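Local coordinates for intracellular exo-alpha-(1->5)-L-arabinofuranosidase (Bifidobacterium longum, PDB 2Y2W), which hydrolyses terminal alpha-(1->5)-linked L-arabinofuranosyl residues of plant arabinans and is also active on wheat arabinoxylan, at residues R93-L103 against P416-R427; D462-V470 against L481-H492. All coordinates share one frame; numbering follows the deposited sequence.

Contact 1: R93-L103 against P416-R427; sequences RQDVLDLVKEL and PIMAEEHGPAWR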
loop_
_atom_site.group_PDB
_atom_site.type_symbol
_atom_site.label_atom_id
_atom_site.label_comp_id
_atom_site.label_asym_id
_atom_site.label_seq_id
_atom_site.Cartn_x
_atom_site.Cartn_y
_atom_site.Cartn_z
ATOM N N ARG D 93 24.252 4.184 30.705
ATOM C CA ARG D 93 25.632 4.061 31.165
ATOM C C ARG D 93 26.355 5.394 31.049
ATOM O O ARG D 93 26.436 5.969 29.962
ATOM C CB ARG D 93 26.376 2.992 30.365
ATOM C CG ARG D 93 26.144 1.575 30.853
ATOM C CD ARG D 93 26.859 0.549 29.978
ATOM N NE ARG D 93 28.310 0.566 30.158
ATOM C CZ ARG D 93 29.121 -0.445 29.856
ATOM N NH1 ARG D 93 28.637 -1.580 29.362
ATOM N NH2 ARG D 93 30.426 -0.325 30.058
ATOM N N GLN D 94 26.877 5.883 32.171
ATOM C CA GLN D 94 27.584 7.164 32.190
ATOM C C GLN D 94 28.962 7.068 31.551
ATOM O O GLN D 94 29.406 8.013 30.901
ATOM C CB GLN D 94 27.684 7.729 33.614
ATOM C CG GLN D 94 28.074 9.215 33.687
ATOM C CD GLN D 94 27.120 10.130 32.922
ATOM O OE1 GLN D 94 25.924 10.191 33.210
ATOM N NE2 GLN D 94 27.658 10.852 31.946
ATOM N N ASP D 95 29.631 5.930 31.725
ATOM C CA ASP D 95 30.955 5.729 31.133
ATOM C C ASP D 95 30.905 5.793 29.606
ATOM O O ASP D 95 31.833 6.297 28.966
ATOM C CB ASP D 95 31.614 4.429 31.626
ATOM C CG ASP D 95 30.780 3.179 31.342
ATOM O OD1 ASP D 95 29.644 3.291 30.828
ATOM O OD2 ASP D 95 31.274 2.069 31.643
ATOM N N VAL D 96 29.807 5.296 29.039
ATOM C CA VAL D 96 29.571 5.351 27.602
ATOM C C VAL D 96 29.269 6.788 27.181
ATOM O O VAL D 96 29.839 7.283 26.203
ATOM C CB VAL D 96 28.441 4.372 27.174
ATOM C CG1 VAL D 96 27.977 4.643 25.748
ATOM C CG2 VAL D 96 28.917 2.936 27.313
ATOM N N LEU D 97 28.391 7.452 27.933
ATOM C CA LEU D 97 28.076 8.868 27.716
ATOM C C LEU D 97 29.314 9.766 27.766
ATOM O O LEU D 97 29.455 10.677 26.944
ATOM C CB LEU D 97 27.040 9.358 28.731
ATOM C CG LEU D 97 25.553 9.204 28.412
ATOM C CD1 LEU D 97 24.720 9.391 29.672
ATOM C CD2 LEU D 97 25.120 10.185 27.329
ATOM N N ASP D 98 30.203 9.504 28.728
ATOM C CA ASP D 98 31.457 10.246 28.865
ATOM C C ASP D 98 32.324 10.130 27.612
ATOM O O ASP D 98 32.915 11.118 27.173
ATOM C CB ASP D 98 32.243 9.777 30.098
ATOM C CG ASP D 98 31.614 10.231 31.414
ATOM O OD1 ASP D 98 30.812 11.195 31.415
ATOM O OD2 ASP D 98 31.930 9.618 32.456
ATOM N N LEU D 99 32.386 8.929 27.041
ATOM C CA LEU D 99 33.149 8.692 25.812
ATOM C C LEU D 99 32.475 9.254 24.559
ATOM O O LEU D 99 33.150 9.524 23.565
ATOM C CB LEU D 99 33.457 7.201 25.629
ATOM C CG LEU D 99 34.448 6.552 26.605
ATOM C CD1 LEU D 99 34.610 5.077 26.296
ATOM C CD2 LEU D 99 35.803 7.244 26.576
ATOM N N VAL D 100 31.155 9.426 24.605
ATOM C CA VAL D 100 30.421 10.052 23.500
ATOM C C VAL D 100 30.757 11.539 23.446
ATOM O O VAL D 100 30.993 12.091 22.367
ATOM C CB VAL D 100 28.884 9.832 23.612
ATOM C CG1 VAL D 100 28.123 10.688 22.598
ATOM C CG2 VAL D 100 28.540 8.359 23.421
ATOM N N LYS D 101 30.781 12.169 24.620
ATOM C CA LYS D 101 31.210 13.558 24.768
ATOM C C LYS D 101 32.646 13.722 24.271
ATOM O O LYS D 101 32.933 14.618 23.478
ATOM C CB LYS D 101 31.088 14.001 26.237
ATOM C CG LYS D 101 31.536 15.439 26.533
ATOM C CD LYS D 101 30.496 16.470 26.107
ATOM C CE LYS D 101 30.925 17.886 26.474
ATOM N NZ LYS D 101 31.966 18.436 25.547
ATOM N N GLU D 102 33.531 12.838 24.731
ATOM C CA GLU D 102 34.938 12.845 24.334
ATOM C C GLU D 102 35.116 12.612 22.833
ATOM O O GLU D 102 36.074 13.104 22.236
ATOM C CB GLU D 102 35.721 11.794 25.125
ATOM C CG GLU D 102 37.238 11.971 25.066
ATOM C CD GLU D 102 37.995 10.886 25.813
ATOM O OE1 GLU D 102 37.641 10.592 26.980
ATOM O OE2 GLU D 102 38.950 10.334 25.228
ATOM N N LEU D 103 34.189 11.867 22.236
ATOM C CA LEU D 103 34.232 11.580 20.807
ATOM C C LEU D 103 33.795 12.772 19.958
ATOM O O LEU D 103 34.216 12.906 18.811
ATOM C CB LEU D 103 33.386 10.343 20.483
ATOM C CG LEU D 103 33.474 9.694 19.098
ATOM C CD1 LEU D 103 34.900 9.282 18.746
ATOM C CD2 LEU D 103 32.542 8.500 19.031
ATOM N N PRO D 416 33.612 2.908 17.639
ATOM C CA PRO D 416 34.807 3.444 18.291
ATOM C C PRO D 416 34.769 3.211 19.802
ATOM O O PRO D 416 35.813 3.144 20.447
ATOM C CB PRO D 416 34.733 4.940 17.978
ATOM C CG PRO D 416 33.297 5.213 17.739
ATOM C CD PRO D 416 32.734 3.980 17.129
ATOM N N ILE D 417 33.563 3.084 20.345
ATOM C CA ILE D 417 33.367 2.816 21.755
ATOM C C ILE D 417 32.874 1.386 21.929
ATOM O O ILE D 417 31.829 1.009 21.391
ATOM C CB ILE D 417 32.343 3.790 22.385
ATOM C CG1 ILE D 417 32.721 5.247 22.090
ATOM C CG2 ILE D 417 32.226 3.540 23.889
ATOM C CD1 ILE D 417 31.598 6.245 22.344
ATOM N N MET D 418 33.642 0.593 22.669
ATOM C CA MET D 418 33.227 -0.747 23.057
ATOM C C MET D 418 32.873 -0.746 24.534
ATOM O O MET D 418 33.586 -0.152 25.340
ATOM C CB MET D 418 34.339 -1.758 22.787
ATOM C CG MET D 418 34.465 -2.206 21.332
ATOM S SD MET D 418 33.087 -3.225 20.760
ATOM C CE MET D 418 33.265 -4.706 21.758
ATOM N N ALA D 419 31.774 -1.409 24.880
ATOM C CA ALA D 419 31.309 -1.471 26.265
ATOM C C ALA D 419 31.039 -2.911 26.698
ATOM O O ALA D 419 30.199 -3.597 26.111
ATOM C CB ALA D 419 30.071 -0.608 26.443
ATOM N N GLU D 420 31.764 -3.362 27.721
ATOM C CA GLU D 420 31.644 -4.734 28.221
ATOM C C GLU D 420 30.584 -4.892 29.308
ATOM O O GLU D 420 30.300 -3.951 30.052
ATOM C CB GLU D 420 32.997 -5.250 28.723
ATOM C CG GLU D 420 33.823 -5.994 27.669
ATOM C CD GLU D 420 34.477 -5.070 26.656
ATOM O OE1 GLU D 420 34.623 -3.866 26.952
ATOM O OE2 GLU D 420 34.852 -5.550 25.563
ATOM N N GLU D 421 30.016 -6.093 29.387
ATOM C CA GLU D 421 28.971 -6.422 30.356
ATOM C C GLU D 421 29.439 -6.165 31.787
ATOM O O GLU D 421 30.459 -6.710 32.223
ATOM C CB GLU D 421 28.544 -7.888 30.220
ATOM C CG GLU D 421 28.012 -8.294 28.847
ATOM C CD GLU D 421 27.919 -9.808 28.668
ATOM O OE1 GLU D 421 27.953 -10.546 29.679
ATOM O OE2 GLU D 421 27.813 -10.262 27.507
ATOM N N HIS D 422 28.689 -5.322 32.496
ATOM C CA HIS D 422 28.938 -4.996 33.904
ATOM C C HIS D 422 30.376 -4.519 34.171
ATOM O O HIS D 422 30.870 -4.583 35.304
ATOM C CB HIS D 422 28.582 -6.192 34.794
ATOM C CG HIS D 422 27.916 -5.814 36.078
ATOM N ND1 HIS D 422 28.610 -5.304 37.155
ATOM C CD2 HIS D 422 26.619 -5.879 36.462
ATOM C CE1 HIS D 422 27.768 -5.069 38.146
ATOM N NE2 HIS D 422 26.554 -5.409 37.751
ATOM N N GLY D 423 31.034 -4.033 33.121
ATOM C CA GLY D 423 32.432 -3.635 33.201
ATOM C C GLY D 423 32.754 -2.346 32.472
ATOM O O GLY D 423 31.879 -1.495 32.300
ATOM N N PRO D 424 34.015 -2.200 32.022
ATOM C CA PRO D 424 34.507 -0.934 31.491
ATOM C C PRO D 424 34.050 -0.637 30.063
ATOM O O PRO D 424 33.577 -1.527 29.354
ATOM C CB PRO D 424 36.025 -1.121 31.521
ATOM C CG PRO D 424 36.214 -2.576 31.293
ATOM C CD PRO D 424 35.035 -3.263 31.930
ATOM N N ALA D 425 34.185 0.626 29.671
ATOM C CA ALA D 425 34.041 1.038 28.285
ATOM C C ALA D 425 35.385 1.586 27.829
ATOM O O ALA D 425 36.063 2.292 28.582
ATOM C CB ALA D 425 32.959 2.083 28.149
ATOM N N TRP D 426 35.776 1.252 26.603
ATOM C CA TRP D 426 37.093 1.629 26.098
ATOM C C TRP D 426 37.062 2.112 24.650
ATOM O O TRP D 426 36.100 1.858 23.917
ATOM C CB TRP D 426 38.096 0.481 26.273
ATOM C CG TRP D 426 37.655 -0.840 25.694
ATOM C CD1 TRP D 426 36.903 -1.795 26.316
ATOM C CD2 TRP D 426 37.959 -1.358 24.391
ATOM N NE1 TRP D 426 36.709 -2.868 25.480
ATOM C CE2 TRP D 426 37.349 -2.627 24.294
ATOM C CE3 TRP D 426 38.685 -0.871 23.298
ATOM C CZ2 TRP D 426 37.443 -3.420 23.145
ATOM C CZ3 TRP D 426 38.776 -1.659 22.153
ATOM C CH2 TRP D 426 38.155 -2.919 22.087
ATOM N N ARG D 427 38.123 2.814 24.256
ATOM C CA ARG D 427 38.236 3.402 22.927
ATOM C C ARG D 427 38.909 2.434 21.968
ATOM O O ARG D 427 39.948 1.854 22.287
ATOM C CB ARG D 427 39.050 4.697 22.982
ATOM C CG ARG D 427 38.551 5.730 23.977
ATOM C CD ARG D 427 39.675 6.677 24.376
ATOM N NE ARG D 427 39.281 7.574 25.460
ATOM C CZ ARG D 427 39.322 7.265 26.755
ATOM N NH1 ARG D 427 39.739 6.068 27.152
ATOM N NH2 ARG D 427 38.941 8.158 27.657
#

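Contact 2: D462-V470 against L481-H492; sequences DVPAIDAVV and LLAVNRDANTPH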
loop_
_atom_site.group_PDB
_atom_site.type_symbol
_atom_site.label_atom_id
_atom_site.label_comp_id
_atom_site.label_asym_id
_atom_site.label_seq_id
_atom_site.Cartn_x
_atom_site.Cartn_y
_atom_site.Cartn_z
ATOM N N ASP D 462 46.028 4.571 -10.292
ATOM C CA ASP D 462 47.206 5.076 -9.600
ATOM C C ASP D 462 46.787 6.241 -8.707
ATOM O O ASP D 462 46.309 7.268 -9.195
ATOM C CB ASP D 462 48.278 5.512 -10.602
ATOM N N VAL D 463 46.956 6.070 -7.399
ATOM C CA VAL D 463 46.447 7.037 -6.423
ATOM C C VAL D 463 47.547 7.653 -5.548
ATOM O O VAL D 463 48.508 6.969 -5.195
ATOM C CB VAL D 463 45.326 6.421 -5.535
ATOM C CG1 VAL D 463 44.082 6.139 -6.367
ATOM C CG2 VAL D 463 45.805 5.152 -4.825
ATOM N N PRO D 464 47.413 8.952 -5.206
ATOM C CA PRO D 464 48.391 9.602 -4.329
ATOM C C PRO D 464 48.473 8.926 -2.964
ATOM O O PRO D 464 47.445 8.556 -2.393
ATOM C CB PRO D 464 47.842 11.026 -4.182
ATOM C CG PRO D 464 47.005 11.236 -5.391
ATOM C CD PRO D 464 46.387 9.903 -5.674
ATOM N N ALA D 465 49.691 8.759 -2.459
ATOM C CA ALA D 465 49.910 8.136 -1.159
ATOM C C ALA D 465 49.449 9.044 -0.020
ATOM O O ALA D 465 48.790 8.587 0.915
ATOM C CB ALA D 465 51.379 7.763 -0.989
ATOM N N ILE D 466 49.796 10.326 -0.113
ATOM C CA ILE D 466 49.438 11.309 0.909
ATOM C C ILE D 466 48.118 11.999 0.561
ATOM O O ILE D 466 47.877 12.354 -0.597
ATOM C CB ILE D 466 50.574 12.361 1.125
ATOM C CG1 ILE D 466 51.925 11.677 1.389
ATOM C CG2 ILE D 466 50.227 13.342 2.254
ATOM C CD1 ILE D 466 51.994 10.828 2.666
ATOM N N ASP D 467 47.271 12.167 1.576
ATOM C CA ASP D 467 45.985 12.851 1.454
ATOM C C ASP D 467 45.757 13.697 2.709
ATOM O O ASP D 467 46.010 13.225 3.820
ATOM C CB ASP D 467 44.863 11.821 1.282
ATOM C CG ASP D 467 43.544 12.447 0.852
ATOM O OD1 ASP D 467 43.549 13.576 0.314
ATOM O OD2 ASP D 467 42.496 11.793 1.049
ATOM N N ALA D 468 45.284 14.935 2.537
ATOM C CA ALA D 468 45.186 15.888 3.655
ATOM C C ALA D 468 44.084 16.952 3.543
ATOM O O ALA D 468 43.661 17.311 2.440
ATOM C CB ALA D 468 46.542 16.561 3.886
ATOM N N VAL D 469 43.635 17.444 4.702
ATOM C CA VAL D 469 42.729 18.602 4.807
ATOM C C VAL D 469 43.256 19.665 5.761
ATOM O O VAL D 469 43.965 19.357 6.720
ATOM C CB VAL D 469 41.308 18.234 5.319
ATOM C CG1 VAL D 469 40.419 17.800 4.187
ATOM C CG2 VAL D 469 41.359 17.192 6.438
ATOM N N VAL D 470 42.878 20.914 5.503
ATOM C CA VAL D 470 43.189 22.021 6.403
ATOM C C VAL D 470 41.900 22.729 6.822
ATOM O O VAL D 470 41.127 23.179 5.975
ATOM C CB VAL D 470 44.162 23.042 5.756
ATOM C CG1 VAL D 470 44.458 24.194 6.713
ATOM C CG2 VAL D 470 45.459 22.365 5.333
ATOM N N LEU D 481 45.415 20.670 10.827
ATOM C CA LEU D 481 45.772 19.871 9.656
ATOM C C LEU D 481 45.666 18.378 9.962
ATOM O O LEU D 481 46.235 17.891 10.943
ATOM C CB LEU D 481 47.187 20.210 9.163
ATOM C CG LEU D 481 47.853 19.267 8.146
ATOM C CD1 LEU D 481 47.213 19.370 6.766
ATOM C CD2 LEU D 481 49.346 19.529 8.048
ATOM N N LEU D 482 44.932 17.667 9.110
ATOM C CA LEU D 482 44.823 16.214 9.188
ATOM C C LEU D 482 45.397 15.609 7.913
ATOM O O LEU D 482 45.033 16.023 6.812
ATOM C CB LEU D 482 43.361 15.786 9.359
ATOM C CG LEU D 482 42.562 16.315 10.556
ATOM C CD1 LEU D 482 41.072 16.295 10.255
ATOM C CD2 LEU D 482 42.865 15.527 11.818
ATOM N N ALA D 483 46.299 14.641 8.064
ATOM C CA ALA D 483 46.936 13.996 6.914
ATOM C C ALA D 483 47.088 12.486 7.088
ATOM O O ALA D 483 47.270 11.993 8.201
ATOM C CB ALA D 483 48.286 14.641 6.614
ATOM N N VAL D 484 47.018 11.766 5.971
ATOM C CA VAL D 484 47.088 10.304 5.966
ATOM C C VAL D 484 48.147 9.793 4.984
ATOM O O VAL D 484 48.303 10.333 3.888
ATOM C CB VAL D 484 45.688 9.682 5.661
ATOM C CG1 VAL D 484 45.803 8.296 5.030
ATOM C CG2 VAL D 484 44.855 9.606 6.932
ATOM N N ASN D 485 48.882 8.762 5.402
ATOM C CA ASN D 485 49.803 8.045 4.522
ATOM C C ASN D 485 49.207 6.701 4.110
ATOM O O ASN D 485 49.014 5.815 4.947
ATOM C CB ASN D 485 51.167 7.850 5.195
ATOM C CG ASN D 485 52.208 7.250 4.258
ATOM O OD1 ASN D 485 52.136 7.411 3.037
ATOM N ND2 ASN D 485 53.185 6.558 4.830
ATOM N N ARG D 486 48.919 6.560 2.817
ATOM C CA ARG D 486 48.207 5.389 2.295
ATOM C C ARG D 486 49.112 4.253 1.802
ATOM O O ARG D 486 48.636 3.138 1.579
ATOM C CB ARG D 486 47.217 5.803 1.200
ATOM C CG ARG D 486 46.019 6.586 1.719
ATOM C CD ARG D 486 44.960 6.793 0.650
ATOM N NE ARG D 486 45.260 7.921 -0.228
ATOM C CZ ARG D 486 44.431 8.396 -1.155
ATOM N NH1 ARG D 486 43.237 7.845 -1.340
ATOM N NH2 ARG D 486 44.798 9.428 -1.902
ATOM N N ASP D 487 50.403 4.537 1.633
ATOM C CA ASP D 487 51.382 3.521 1.236
ATOM C C ASP D 487 51.519 2.474 2.340
ATOM O O ASP D 487 51.577 2.816 3.523
ATOM C CB ASP D 487 52.739 4.168 0.932
ATOM C CG ASP D 487 53.674 3.252 0.141
ATOM O OD1 ASP D 487 53.889 2.089 0.550
ATOM O OD2 ASP D 487 54.212 3.711 -0.889
ATOM N N ALA D 488 51.575 1.206 1.944
ATOM C CA ALA D 488 51.549 0.091 2.893
ATOM C C ALA D 488 52.925 -0.380 3.376
ATOM O O ALA D 488 53.027 -1.042 4.414
ATOM C CB ALA D 488 50.757 -1.076 2.315
ATOM N N ASN D 489 53.977 -0.041 2.629
ATOM C CA ASN D 489 55.337 -0.497 2.954
ATOM C C ASN D 489 56.461 0.518 2.681
ATOM O O ASN D 489 57.645 0.185 2.800
ATOM C CB ASN D 489 55.636 -1.855 2.291
ATOM C CG ASN D 489 55.054 -1.971 0.889
ATOM O OD1 ASN D 489 55.324 -1.145 0.017
ATOM N ND2 ASN D 489 54.256 -3.009 0.669
ATOM N N THR D 490 56.092 1.748 2.328
ATOM C CA THR D 490 57.066 2.821 2.119
ATOM C C THR D 490 56.695 4.073 2.921
ATOM O O THR D 490 55.627 4.651 2.710
ATOM C CB THR D 490 57.220 3.179 0.621
ATOM O OG1 THR D 490 57.495 1.992 -0.134
ATOM C CG2 THR D 490 58.352 4.184 0.410
ATOM N N PRO D 491 57.579 4.486 3.851
ATOM C CA PRO D 491 57.399 5.712 4.631
ATOM C C PRO D 491 57.753 6.958 3.821
ATOM O O PRO D 491 58.697 6.932 3.026
ATOM C CB PRO D 491 58.389 5.543 5.795
ATOM C CG PRO D 491 58.854 4.114 5.736
ATOM C CD PRO D 491 58.766 3.741 4.298
ATOM N N HIS D 492 56.997 8.033 4.028
ATOM C CA HIS D 492 57.218 9.292 3.315
ATOM C C HIS D 492 57.448 10.455 4.275
ATOM O O HIS D 492 57.036 10.410 5.436
ATOM C CB HIS D 492 56.036 9.607 2.394
ATOM C CG HIS D 492 55.748 8.536 1.389
ATOM N ND1 HIS D 492 56.379 8.474 0.164
ATOM C CD2 HIS D 492 54.893 7.487 1.425
ATOM C CE1 HIS D 492 55.926 7.431 -0.509
ATOM N NE2 HIS D 492 55.024 6.815 0.234
#

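Contact 1: R93-L103 against P416-R427
Pro416 meets the C-terminal turn of helix 94-103 through its ring atom CG, 3.6 Å from CD2 of Leu103, the two side chains crossing at about a right angle. Ile417 supplies the broadest apolar patch of the hairpin here. Its CG2 packs 3.7 Å from Leu99 CD1, while CD1 turns the other way, over the backbone carbonyl of Leu99 and towards Val100 CG2. Ala419 sets its methyl against Val96 CG2 and, on another flank, over one face of the Arg93 guanidinium, 3.2 Å above that plane. At Glu420 the chain enters a type II turn that ends at Gly423. Glu420 O takes two donors from opposite faces of its carbonyl plane: Gly423 N from within the turn and Arg93 NH1 at 3.0 Å, the latter bond clearly bent. Arg93 is held flat beside the helix start by Asp95, whose carboxylate it grips side-on with NE and NH2, and NH1 also has a salt bridge to Glu81.

The pieces form a beta hairpin, strands 417-419 and 425-427, laid on helix 94-103; the helix axis runs antiparallel to the first strand (176°) and 22° from the second. In this family 51 hydrolase that helix lies between the first two strands of the (beta/alpha)8 barrel, and the hairpin follows the eighth.

Ala425 CB sits between Asp95 OD2 and Leu99 CD1, at 3.9 Å from each. Trp426 points away from the helix at its CB, and Arg427 comes back to it. With its chain extended from CG to NE, Arg427 reaches Glu102 side-on: NH2 donates to the syn lone pair of OE1 and NE to OE2 from above the carboxylate plane, each 2.8 Å long, the two planes 33° apart. Leu99 CD2 lies over one face of the same guanidinium, 3.4 Å from NH2.

Contact 2: D462-V470 against L481-H492
Arg486 folds back over Pro464 and Asp467, where the two chains leave their ladder. Bent at chi3 (-82°), its chain brings the guanidinium against the backbone of Pro464, with NH2 2.8 Å from Pro464 O; the Pro464 side chain runs alongside that of Arg486, in the same direction. Asp467 CB covers one guanidinium face at 4.0 Å from NH2. The Asp467 carboxylate stands off to one side of the guanidinium, so the two can attract only through their charges, not by a hydrogen bond, and the salt bridge of Arg486 runs instead from NH1 to Glu308.

The backbone of Arg486 closes the ladder, its N bonded to Ala465 O. Beyond it, Asp467 with Val484 and Val469 with Leu482 are hydrogen-bonded antiparallel pairs, while Ile466-Asn485, Ala468-Ala483 and Val470-Leu481 are non-hydrogen-bonded ones. On the face of the alanines, Ala468 CB meets Ala483 CB at 3.8 Å, the CA atoms drawn in to 4.2 Å. Leu481, its CG anti to the backbone N (chi1 167°), swings CD1 to within 3.2 Å of Val469 O and slantwise across Val470 CG2. Ile466 sends CD1 obliquely across Asn485, 3.4 Å from OD1, whereas the amide's ND2 bonds to Pro555 O. On the other face Val469 CG2 crosses Leu482 CB at 3.8 Å.

A leucine in place of Arg486 would probably leave Glu308 without its charge partner and Pro464 O without the polar group beside it. The chemistry thus divides: backbone bonds and small or branched apolar groups zip the hairpin, while one buried arginine, paired with Glu308 and probably also steadied by the charge of Asp467, ties its end to the surrounding protein.

In the fold
The two contacts follow one another along the chain, contact 1 closing before contact 2 opens, with centres 31 Å apart and nearest atoms about 11 Å apart, so neither touches the other. Contact 1 sits on the outside of the (beta/alpha)8 barrel domain that carries the predicted catalytic residues, joining helix 94-103 to the hairpin after strand 402-408; the Pro416 side chain is about 7 Å from that of Gln409, probably a substrate-recognition residue. Contact 2 lies in the separate mixed beta sheet, away from those sites. Helix 431-440 touches contact 1 just before the chain returns to that sheet at strand 444-456, while helix 382-397 packs on contact 2, joining barrel and sheet domain.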